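Local atomic coordinates of 3,4-dihydroxybenzoate decarboxylase (Enterobacter cloacae, PDB entry 5NY5), a protein that catalyses the reversible decarboxylation of 3,4-dihydroxybenzoate to catechol, as a member of the UbiD family of prenylated-flavin-dependent decarboxylases. Residues S393-N397 with I455-T459; T335-R340 with L351-A356; M287-P291 with G322-H327. The contacts are given in a common frame with arbitrary orientation. Numbering follows the deposited sequence.

Contact 1. Residues S393-N397 with I455-T459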
loop_
_atom_site.group_PDB
_atom_site.type_symbol
_atom_site.label_atom_id
_atom_site.label_comp_id
_atom_site.label_asym_id
_atom_site.label_seq_id
_atom_site.Cartn_x
_atom_site.Cartn_y
_atom_site.Cartn_z
ATOM N N SER A 393 -22.902 12.329 -4.279
ATOM C CA SER A 393 -21.513 12.431 -4.711
ATOM C C SER A 393 -20.715 13.443 -3.902
ATOM O O SER A 393 -19.480 13.412 -3.946
ATOM C CB SER A 393 -21.449 12.788 -6.199
ATOM O OG SER A 393 -22.051 14.041 -6.456
ATOM N N GLU A 394 -21.376 14.333 -3.169
ATOM C CA GLU A 394 -20.657 15.291 -2.339
ATOM C C GLU A 394 -20.246 14.713 -0.992
ATOM O O GLU A 394 -19.607 15.416 -0.205
ATOM C CB GLU A 394 -21.501 16.549 -2.147
ATOM C CG GLU A 394 -21.565 17.412 -3.397
ATOM C CD GLU A 394 -22.686 18.428 -3.360
ATOM O OE1 GLU A 394 -23.581 18.298 -2.501
ATOM O OE2 GLU A 394 -22.673 19.355 -4.195
ATOM N N LEU A 395 -20.594 13.462 -0.712
ATOM C CA LEU A 395 -20.065 12.780 0.455
ATOM C C LEU A 395 -18.565 12.559 0.306
ATOM O O LEU A 395 -18.050 12.369 -0.797
ATOM C CB LEU A 395 -20.761 11.438 0.653
ATOM C CG LEU A 395 -22.086 11.446 1.404
ATOM C CD1 LEU A 395 -22.837 10.158 1.144
ATOM C CD2 LEU A 395 -21.823 11.622 2.889
ATOM N N LYS A 396 -17.863 12.585 1.435
ATOM C CA LYS A 396 -16.429 12.336 1.464
ATOM C C LYS A 396 -16.072 11.054 2.198
ATOM O O LYS A 396 -15.322 10.233 1.672
ATOM C CB LYS A 396 -15.696 13.523 2.104
ATOM C CG LYS A 396 -14.185 13.414 2.057
ATOM C CD LYS A 396 -13.540 14.676 2.565
ATOM C CE LYS A 396 -12.031 14.573 2.582
ATOM N NZ LYS A 396 -11.422 15.773 3.205
ATOM N N ASN A 397 -16.596 10.852 3.402
ATOM C CA ASN A 397 -16.267 9.678 4.193
ATOM C C ASN A 397 -17.538 8.969 4.634
ATOM O O ASN A 397 -18.590 9.589 4.811
ATOM C CB ASN A 397 -15.425 10.049 5.415
ATOM C CG ASN A 397 -14.069 10.601 5.036
ATOM O OD1 ASN A 397 -13.440 10.132 4.090
ATOM N ND2 ASN A 397 -13.614 11.608 5.767
ATOM N N ILE A 455 -11.747 17.775 -5.847
ATOM C CA ILE A 455 -11.520 16.342 -5.950
ATOM C C ILE A 455 -10.893 15.873 -4.649
ATOM O O ILE A 455 -10.113 16.594 -4.020
ATOM C CB ILE A 455 -10.629 15.992 -7.160
ATOM C CG1 ILE A 455 -11.193 16.630 -8.428
ATOM C CG2 ILE A 455 -10.512 14.486 -7.328
ATOM C CD1 ILE A 455 -10.354 16.400 -9.650
ATOM N N SER A 456 -11.242 14.656 -4.242
ATOM C CA SER A 456 -10.845 14.169 -2.932
ATOM C C SER A 456 -10.531 12.684 -2.987
ATOM O O SER A 456 -10.909 11.976 -3.922
ATOM C CB SER A 456 -11.945 14.418 -1.894
ATOM O OG SER A 456 -11.608 13.864 -0.638
ATOM N N CYS A 457 -9.826 12.228 -1.961
ATOM C CA CYS A 457 -9.817 10.823 -1.601
ATOM C C CYS A 457 -10.997 10.581 -0.672
ATOM O O CYS A 457 -11.215 11.342 0.275
ATOM C CB CYS A 457 -8.502 10.439 -0.926
ATOM S SG CYS A 457 -8.408 8.733 -0.363
ATOM N N LYS A 458 -11.776 9.549 -0.963
ATOM C CA LYS A 458 -12.941 9.205 -0.167
ATOM C C LYS A 458 -12.665 7.902 0.565
ATOM O O LYS A 458 -12.121 6.962 -0.015
ATOM C CB LYS A 458 -14.183 9.092 -1.050
ATOM C CG LYS A 458 -14.413 10.338 -1.894
ATOM C CD LYS A 458 -15.820 10.410 -2.454
ATOM C CE LYS A 458 -16.054 11.735 -3.159
ATOM N NZ LYS A 458 -17.480 11.918 -3.542
ATOM N N THR A 459 -13.019 7.857 1.844
ATOM C CA THR A 459 -12.599 6.778 2.726
ATOM C C THR A 459 -13.813 6.098 3.336
ATOM O O THR A 459 -14.736 6.767 3.809
ATOM C CB THR A 459 -11.675 7.305 3.830
ATOM O OG1 THR A 459 -10.605 8.049 3.238
ATOM C CG2 THR A 459 -11.089 6.156 4.625
HETATM O O HOH W 1 -10.307 10.413 2.595
#

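Contact 2. Residues T335-R340 with L351-A356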
loop_
_atom_site.group_PDB
_atom_site.type_symbol
_atom_site.label_atom_id
_atom_site.label_comp_id
_atom_site.label_asym_id
_atom_site.label_seq_id
_atom_site.Cartn_x
_atom_site.Cartn_y
_atom_site.Cartn_z
ATOM N N THR A 335 -30.221 14.283 2.326
ATOM C CA THR A 335 -29.122 13.341 2.145
ATOM C C THR A 335 -29.485 11.967 2.691
ATOM O O THR A 335 -29.354 10.955 1.993
ATOM C CB THR A 335 -27.863 13.871 2.830
ATOM O OG1 THR A 335 -27.574 15.188 2.345
ATOM C CG2 THR A 335 -26.681 12.962 2.543
ATOM N N GLU A 336 -29.959 11.915 3.935
ATOM C CA GLU A 336 -30.311 10.637 4.543
ATOM C C GLU A 336 -31.445 9.956 3.793
ATOM O O GLU A 336 -31.424 8.735 3.597
ATOM C CB GLU A 336 -30.698 10.846 6.005
ATOM C CG GLU A 336 -29.618 11.500 6.835
ATOM C CD GLU A 336 -30.130 11.987 8.170
ATOM O OE1 GLU A 336 -31.285 11.664 8.519
ATOM O OE2 GLU A 336 -29.379 12.698 8.870
ATOM N N ALA A 337 -32.442 10.729 3.363
ATOM C CA ALA A 337 -33.614 10.142 2.723
ATOM C C ALA A 337 -33.243 9.443 1.421
ATOM O O ALA A 337 -33.644 8.299 1.181
ATOM C CB ALA A 337 -34.667 11.221 2.475
ATOM N N SER A 338 -32.470 10.116 0.567
ATOM C CA SER A 338 -32.096 9.520 -0.710
ATOM C C SER A 338 -31.159 8.333 -0.515
ATOM O O SER A 338 -31.254 7.337 -1.239
ATOM C CB SER A 338 -31.461 10.573 -1.615
ATOM O OG SER A 338 -30.361 11.194 -0.979
ATOM N N ILE A 339 -30.253 8.417 0.463
ATOM C CA ILE A 339 -29.381 7.284 0.762
ATOM C C ILE A 339 -30.197 6.107 1.276
ATOM O O ILE A 339 -29.940 4.952 0.922
ATOM C CB ILE A 339 -28.291 7.699 1.767
ATOM C CG1 ILE A 339 -27.311 8.678 1.123
ATOM C CG2 ILE A 339 -27.555 6.481 2.304
ATOM C CD1 ILE A 339 -26.283 9.213 2.088
ATOM N N ARG A 340 -31.197 6.380 2.113
ATOM C CA ARG A 340 -32.025 5.304 2.649
ATOM C C ARG A 340 -32.861 4.650 1.559
ATOM O O ARG A 340 -33.013 3.423 1.536
ATOM C CB ARG A 340 -32.922 5.838 3.763
ATOM C CG ARG A 340 -33.996 4.863 4.199
ATOM C CD ARG A 340 -34.783 5.395 5.378
ATOM N NE ARG A 340 -33.909 5.690 6.508
ATOM C CZ ARG A 340 -34.341 5.962 7.734
ATOM N NH1 ARG A 340 -33.472 6.220 8.701
ATOM N NH2 ARG A 340 -35.640 5.971 7.995
ATOM N N LEU A 351 -30.103 -1.831 5.869
ATOM C CA LEU A 351 -29.846 -0.542 6.492
ATOM C C LEU A 351 -30.879 -0.272 7.577
ATOM O O LEU A 351 -32.084 -0.350 7.333
ATOM C CB LEU A 351 -29.878 0.567 5.444
ATOM C CG LEU A 351 -29.425 1.949 5.908
ATOM C CD1 LEU A 351 -27.939 1.941 6.246
ATOM C CD2 LEU A 351 -29.728 2.993 4.850
ATOM N N GLN A 352 -30.403 0.036 8.783
ATOM C CA GLN A 352 -31.297 0.362 9.886
ATOM C C GLN A 352 -31.562 1.856 9.978
ATOM O O GLN A 352 -32.700 2.270 10.215
ATOM C CB GLN A 352 -30.719 -0.149 11.206
ATOM C CG GLN A 352 -30.399 -1.632 11.198
ATOM C CD GLN A 352 -31.587 -2.474 10.784
ATOM O OE1 GLN A 352 -32.656 -2.397 11.384
ATOM N NE2 GLN A 352 -31.408 -3.280 9.745
ATOM N N ASN A 353 -30.534 2.671 9.779
ATOM C CA ASN A 353 -30.678 4.118 9.814
ATOM C C ASN A 353 -29.441 4.725 9.172
ATOM O O ASN A 353 -28.463 4.030 8.888
ATOM C CB ASN A 353 -30.861 4.630 11.245
ATOM C CG ASN A 353 -31.675 5.904 11.310
ATOM O OD1 ASN A 353 -31.812 6.621 10.318
ATOM N ND2 ASN A 353 -32.220 6.194 12.481
ATOM N N VAL A 354 -29.495 6.033 8.952
ATOM C CA VAL A 354 -28.388 6.764 8.349
ATOM C C VAL A 354 -28.406 8.183 8.898
ATOM O O VAL A 354 -29.470 8.776 9.084
ATOM C CB VAL A 354 -28.466 6.736 6.804
ATOM C CG1 VAL A 354 -29.854 7.121 6.332
ATOM C CG2 VAL A 354 -27.417 7.650 6.184
ATOM N N TYR A 355 -27.221 8.717 9.178
ATOM C CA TYR A 355 -27.067 10.052 9.740
ATOM C C TYR A 355 -26.103 10.834 8.864
ATOM O O TYR A 355 -24.952 10.426 8.687
ATOM C CB TYR A 355 -26.559 9.982 11.187
ATOM C CG TYR A 355 -26.318 11.321 11.858
ATOM C CD1 TYR A 355 -26.967 12.471 11.430
ATOM C CD2 TYR A 355 -25.438 11.429 12.925
ATOM C CE1 TYR A 355 -26.744 13.687 12.040
ATOM C CE2 TYR A 355 -25.211 12.643 13.545
ATOM C CZ TYR A 355 -25.868 13.768 13.098
ATOM O OH TYR A 355 -25.644 14.978 13.709
ATOM N N ALA A 356 -26.577 11.945 8.308
ATOM C CA ALA A 356 -25.708 12.900 7.627
ATOM C C ALA A 356 -25.097 13.775 8.710
ATOM O O ALA A 356 -25.625 14.830 9.062
ATOM C CB ALA A 356 -26.483 13.715 6.599
#

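Contact 3. Residues M287-P291 with G322-H327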
loop_
_atom_site.group_PDB
_atom_site.type_symbol
_atom_site.label_atom_id
_atom_site.label_comp_id
_atom_site.label_asym_id
_atom_site.label_seq_id
_atom_site.Cartn_x
_atom_site.Cartn_y
_atom_site.Cartn_z
HETATM N N MSE A 287 -19.221 34.614 2.775
HETATM C CA MSE A 287 -19.950 34.215 3.965
HETATM C C MSE A 287 -19.357 32.942 4.550
HETATM O O MSE A 287 -18.714 32.176 3.835
HETATM C CB MSE A 287 -21.419 33.987 3.619
HETATM C CG MSE A 287 -22.410 34.610 4.570
HETATM SE SE MSE A 287 -24.157 33.806 4.319
HETATM C CE MSE A 287 -24.022 32.354 5.608
ATOM N N PRO A 288 -19.562 32.710 5.844
ATOM C CA PRO A 288 -19.246 31.392 6.402
ATOM C C PRO A 288 -20.042 30.308 5.689
ATOM O O PRO A 288 -21.260 30.412 5.528
ATOM C CB PRO A 288 -19.653 31.522 7.873
ATOM C CG PRO A 288 -19.572 32.974 8.155
ATOM C CD PRO A 288 -19.957 33.671 6.888
ATOM N N GLU A 289 -19.343 29.268 5.255
ATOM C CA GLU A 289 -19.962 28.154 4.557
ATOM C C GLU A 289 -20.226 27.005 5.522
ATOM O O GLU A 289 -19.761 26.994 6.663
ATOM C CB GLU A 289 -19.079 27.690 3.395
ATOM C CG GLU A 289 -18.741 28.781 2.391
ATOM C CD GLU A 289 -19.945 29.245 1.594
ATOM O OE1 GLU A 289 -19.867 30.329 0.982
ATOM O OE2 GLU A 289 -20.967 28.528 1.574
ATOM N N PHE A 290 -20.986 26.020 5.044
ATOM C CA PHE A 290 -21.340 24.896 5.901
ATOM C C PHE A 290 -20.152 24.058 6.381
ATOM O O PHE A 290 -20.248 23.520 7.497
ATOM C CB PHE A 290 -22.387 24.013 5.196
ATOM C CG PHE A 290 -21.847 23.201 4.053
ATOM C CD1 PHE A 290 -21.358 21.924 4.265
ATOM C CD2 PHE A 290 -21.848 23.707 2.764
ATOM C CE1 PHE A 290 -20.865 21.172 3.219
ATOM C CE2 PHE A 290 -21.357 22.956 1.713
ATOM C CZ PHE A 290 -20.866 21.688 1.942
ATOM N N PRO A 291 -19.044 23.894 5.642
ATOM C CA PRO A 291 -17.916 23.140 6.214
ATOM C C PRO A 291 -17.283 23.811 7.422
ATOM O O PRO A 291 -16.606 23.128 8.200
ATOM C CB PRO A 291 -16.925 23.043 5.046
ATOM C CG PRO A 291 -17.743 23.231 3.840
ATOM C CD PRO A 291 -18.769 24.238 4.236
ATOM N N GLY A 322 -24.266 30.629 11.303
ATOM C CA GLY A 322 -23.324 29.528 11.280
ATOM C C GLY A 322 -22.680 29.203 9.947
ATOM O O GLY A 322 -21.524 29.547 9.728
ATOM N N PRO A 323 -23.423 28.544 9.040
ATOM C CA PRO A 323 -24.837 28.163 9.127
ATOM C C PRO A 323 -25.127 27.028 10.102
ATOM O O PRO A 323 -26.298 26.751 10.345
ATOM C CB PRO A 323 -25.165 27.744 7.695
ATOM C CG PRO A 323 -23.889 27.241 7.161
ATOM C CD PRO A 323 -22.822 28.109 7.767
ATOM N N GLY A 324 -24.090 26.385 10.628
ATOM C CA GLY A 324 -24.236 25.542 11.804
ATOM C C GLY A 324 -25.243 24.432 11.631
ATOM O O GLY A 324 -25.453 23.918 10.532
ATOM N N GLU A 325 -25.888 24.061 12.742
ATOM C CA GLU A 325 -26.841 22.956 12.728
ATOM C C GLU A 325 -28.045 23.247 11.840
ATOM O O GLU A 325 -28.681 22.316 11.335
ATOM C CB GLU A 325 -27.302 22.658 14.150
ATOM C CG GLU A 325 -28.093 21.376 14.301
ATOM C CD GLU A 325 -27.203 20.156 14.305
ATOM O OE1 GLU A 325 -25.980 20.322 14.480
ATOM O OE2 GLU A 325 -27.720 19.035 14.133
ATOM N N GLU A 326 -28.381 24.523 11.649
ATOM C CA GLU A 326 -29.501 24.863 10.780
ATOM C C GLU A 326 -29.262 24.364 9.360
ATOM O O GLU A 326 -30.185 23.864 8.704
ATOM C CB GLU A 326 -29.737 26.374 10.801
ATOM C CG GLU A 326 -31.077 26.792 10.241
ATOM C CD GLU A 326 -31.727 27.897 11.052
ATOM O OE1 GLU A 326 -30.998 28.632 11.751
ATOM O OE2 GLU A 326 -32.968 28.023 10.996
ATOM N N HIS A 327 -28.026 24.472 8.872
ATOM C CA HIS A 327 -27.702 23.897 7.571
ATOM C C HIS A 327 -27.739 22.375 7.620
ATOM O O HIS A 327 -28.217 21.731 6.679
ATOM C CB HIS A 327 -26.332 24.382 7.104
ATOM C CG HIS A 327 -25.962 23.912 5.732
ATOM N ND1 HIS A 327 -25.564 22.619 5.469
ATOM C CD2 HIS A 327 -25.931 24.563 4.546
ATOM C CE1 HIS A 327 -25.305 22.494 4.180
ATOM N NE2 HIS A 327 -25.520 23.659 3.598
#

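Contact 1. Residues S393-N397 with I455-T459
The loop S393-K396 leads into strand 397-401, which begins at N397 and enters a parallel pairing with strand 455-462. At its start, the carbonyl O of S393 lies 2.5 Å from NZ of K458. L395 sets its CA-to-CB bond sideways, with the end of the side chain leading off from strand 455-462, and offers its carbonyl O to K458 NZ in a 2.8 Å hydrogen bond; the same ammonium also reaches R434 O. K396 is fully extended, its CE 3.3 Å from S456 OG, and its NZ forms a salt bridge with D439 and bonds to T418 O of a second subunit. The K396 carbonyl O receives a weak 3.3 Å bond from T459 N. N397 then forms a parallel beta bridge with T459 (CA-CA 4.9 Å), and its OD1 accepts T459 N at 3.2 Å. The loop follows helix 380-391, and strand 397-401 lies between strands 365-370 and 455-462 in the mixed sheet of the C-terminal domain, with strand 427-434 beyond 455-462.

Contact 2. Residues T335-R340 with L351-A356
Helix 324-346 covers strand 351-356, an edge strand of the mixed sheet in the C-terminal domain, to give a helix-on-sheet layer joined by a short connection. The two axes run in roughly opposite directions, at 144°, and approach to 7.8 Å. V354 has the most surface buried here. Its branches wedge between successive helical turns: CG1 is 3.8 Å from E336 CB and 4.2 Å from R340 CB, while CG2 packs on CG2 of I339 at 4.1 Å. R340 comes in from one turn further along, its backbone CA resting 3.9 Å from CD2 of L351 and its side chain passing beside V354. The strand carries a classic beta bulge here: Q352 and N353 both face Q369 on strand 365-370. R340 also touches Q95 of helix 93-101. E336 adds the polar element of the interface. Its carboxylate forms a salt bridge with R79, and its side chain is about 8 Å from that of F222, a residue that binds prenylated FMN, so this layer lies near the cofactor pocket. Next to E336, T335 CB meets A356 CB at 4.0 Å. The E336 carboxylate closes this end of the interface, since OE2 lies at the edge of the Y355 ring, 3.5 Å from CD1, and accepts the backbone N of A356 in a nearly straight 3.0 Å hydrogen bond.

Contact 3. Residues M287-P291 with G322-H327
A cis-proline turn leading into helix 324-346 packs here against the loop that follows strand 285-288. G322 opens the turn with phi and psi of 129° and -76°, values at which a CB would be jammed against the preceding carbonyl O and would also collide with G324 N. Its own carbonyl O lies 3.3 Å from CB of P288, and its N is held by N140. The peptide before P323 is cis, and the proline ring faces the loop: CD sits 3.4 Å from the E289 carbonyl O, and CG 3.7 Å from F290 CA and 4.1 Å from F290 CB. The CA-to-CB bond of E289 points away from the turn, and its carboxylate forms a salt bridge with R171, which binds prenylated FMN, so the turn backs a loop that borders the cofactor site. G324 has positive phi, as glycine readily allows, and the chain coils on so that H327 N bonds to P323 O at 3.2 Å. That turn brings the H327 side chain round to F290, while its ND1 bonds to G361 O. F290, also met edge-to-face by F364 and H436, lies almost parallel to the imidazole, with planes at 7° and centroids 4.7 Å apart, yet the rings barely overlap. The closer approach is a CH-pi contact, in which F290 CB stands 3.4 Å from the H327 ring centroid, only 5° off the ring normal.

Along the chain the contacts come in series, contact 3 first, then contact 2, then contact 1, with centres about 17 to 21 Å apart. Helix 324-346 joins contacts 3 and 2: its beginning packs on the loop after strand 285-288 and its middle on strand 351-356, so one helix links the Rift-related part of the protein with the C-terminal domain. Contacts 2 and 1 share the five-stranded mixed sheet, at its 351-356 edge and farther in at strand 455-462, and touch directly through I339 CD1 and L395 CD1, 3.7 Å apart. Contacts 3 and 2 thus connect the region next to the flavin-binding residues with the C-terminal sheet, while contacts 1 and 3 also lie at the interface with a second subunit.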